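Local coordinates for gram-positive cocci surface proteins LPxTG domain-containing protein (Streptococcus pneumoniae, PDB 3NZ3) that probably binds mucin through this Ig-like surface domain, attaching the cell-wall-anchored pneumococcal protein to host mucus, at residues 28-31 / 32-35. Residues are numbered along the deposited sequence; the frame is centred on the assembly and turned at random.
Sequences YVDK and VTNQ
Asp30 OD1 takes two backbone N-H groups at the start of a tight turn: Val32 N at 2.8 Å, arriving nearly along the C-O axis, and Thr33 N at 3.2 Å, from above the carboxylate plane. The first bond makes an Asx turn, and the second ties the same oxygen one residue further on. With CG anti to the backbone N, chi1 -174° brings OD1 to the two amides, and Thr33 OG1 packs against the base of the carboxylate, 3.1 Å from Asp30 CB. Thr33 OG1 also accepts a weak bond from Gln35 N, at 3.4 Å.

The main chain of Asp30 closes the loop as well. Asp30 N donates to Gln35 O at 2.8 Å, in the carbonyl plane, and Asp30 O accepts from Asn34 N at 2.9 Å, an alpha-turn after which Asn34 takes the left-handed conformation (phi 70°) with which the chain goes on to Gln35. Alongside, Asn34 OD1 lies 3.6 Å from Val29 CG2.

In the second shell, Tyr81 OH hydrogen-bonds to Asp30 OD2, giving the other carboxylate oxygen a partner beyond the loop. This four-residue beta-hairpin loop turns strand 14-30 back into strand 36-37, where Tyr28 makes backbone hydrogen bonds with Val37, while on strand 101-107 Val29 bonds with Val105 and Tyr107, and Lys31 with Tyr107, backbone to backbone.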
loop_
_atom_site.group_PDB
_atom_site.type_symbol
_atom_site.label_atom_id
_atom_site.label_comp_id
_atom_site.label_asym_id
_atom_site.label_seq_id
_atom_site.Cartn_x
_atom_site.Cartn_y
_atom_site.Cartn_z
ATOM N N TYR A 28 -12.405 -0.027 -5.870
ATOM C CA TYR A 28 -13.086 -0.669 -6.997
ATOM C C TYR A 28 -14.403 0.057 -7.219
ATOM O O TYR A 28 -15.297 -0.002 -6.368
ATOM C CB TYR A 28 -13.339 -2.148 -6.700
ATOM C CG TYR A 28 -12.076 -2.937 -6.434
ATOM C CD1 TYR A 28 -11.556 -3.046 -5.145
ATOM C CD2 TYR A 28 -11.395 -3.562 -7.475
ATOM C CE1 TYR A 28 -10.380 -3.770 -4.896
ATOM C CE2 TYR A 28 -10.227 -4.287 -7.243
ATOM C CZ TYR A 28 -9.723 -4.381 -5.948
ATOM O OH TYR A 28 -8.570 -5.098 -5.716
ATOM N N VAL A 29 -14.519 0.756 -8.349
ATOM C CA VAL A 29 -15.684 1.608 -8.594
ATOM C C VAL A 29 -16.352 1.370 -9.950
ATOM O O VAL A 29 -15.751 0.825 -10.880
ATOM C CB VAL A 29 -15.358 3.129 -8.441
ATOM C CG1 VAL A 29 -14.727 3.440 -7.074
ATOM C CG2 VAL A 29 -14.458 3.625 -9.572
ATOM N N ASP A 30 -17.609 1.787 -10.044
ATOM C CA ASP A 30 -18.296 1.867 -11.324
ATOM C C ASP A 30 -17.668 3.013 -12.126
ATOM O O ASP A 30 -17.571 4.142 -11.635
ATOM C CB ASP A 30 -19.789 2.110 -11.086
ATOM C CG ASP A 30 -20.609 2.072 -12.361
ATOM O OD1 ASP A 30 -20.353 2.883 -13.269
ATOM O OD2 ASP A 30 -21.532 1.238 -12.441
ATOM N N LYS A 31 -17.237 2.711 -13.351
ATOM C CA LYS A 31 -16.587 3.694 -14.239
ATOM C C LYS A 31 -17.376 4.998 -14.378
ATOM O O LYS A 31 -16.784 6.078 -14.433
ATOM C CB LYS A 31 -16.340 3.092 -15.634
ATOM C CG LYS A 31 -15.453 3.960 -16.535
ATOM C CD LYS A 31 -15.422 3.447 -17.957
ATOM C CE LYS A 31 -14.587 4.364 -18.852
ATOM N NZ LYS A 31 -14.672 3.933 -20.273
ATOM N N VAL A 32 -18.704 4.889 -14.432
ATOM C CA VAL A 32 -19.577 6.042 -14.683
ATOM C C VAL A 32 -20.059 6.717 -13.393
ATOM O O VAL A 32 -19.907 7.933 -13.222
ATOM C CB VAL A 32 -20.799 5.639 -15.566
ATOM C CG1 VAL A 32 -21.813 6.780 -15.663
ATOM C CG2 VAL A 32 -20.341 5.214 -16.959
ATOM N N THR A 33 -20.629 5.924 -12.486
ATOM C CA THR A 33 -21.299 6.472 -11.296
ATOM C C THR A 33 -20.349 6.710 -10.126
ATOM O O THR A 33 -20.674 7.463 -9.199
ATOM C CB THR A 33 -22.425 5.545 -10.801
ATOM O OG1 THR A 33 -21.854 4.313 -10.343
ATOM C CG2 THR A 33 -23.428 5.261 -11.905
ATOM N N ASN A 34 -19.190 6.055 -10.166
ATOM C CA ASN A 34 -18.175 6.145 -9.111
ATOM C C ASN A 34 -18.563 5.469 -7.788
ATOM O O ASN A 34 -17.887 5.638 -6.772
ATOM C CB ASN A 34 -17.751 7.599 -8.880
ATOM C CG ASN A 34 -16.295 7.725 -8.503
ATOM O OD1 ASN A 34 -15.442 7.004 -9.025
ATOM N ND2 ASN A 34 -15.996 8.644 -7.590
ATOM N N GLN A 35 -19.650 4.703 -7.807
ATOM C CA GLN A 35 -20.072 3.914 -6.648
ATOM C C GLN A 35 -19.067 2.780 -6.440
ATOM O O GLN A 35 -18.595 2.191 -7.411
ATOM C CB GLN A 35 -21.469 3.339 -6.901
ATOM C CG GLN A 35 -22.289 3.050 -5.649
ATOM C CD GLN A 35 -22.763 4.314 -4.944
ATOM O OE1 GLN A 35 -22.632 4.428 -3.737
ATOM N NE2 GLN A 35 -23.314 5.268 -5.701
#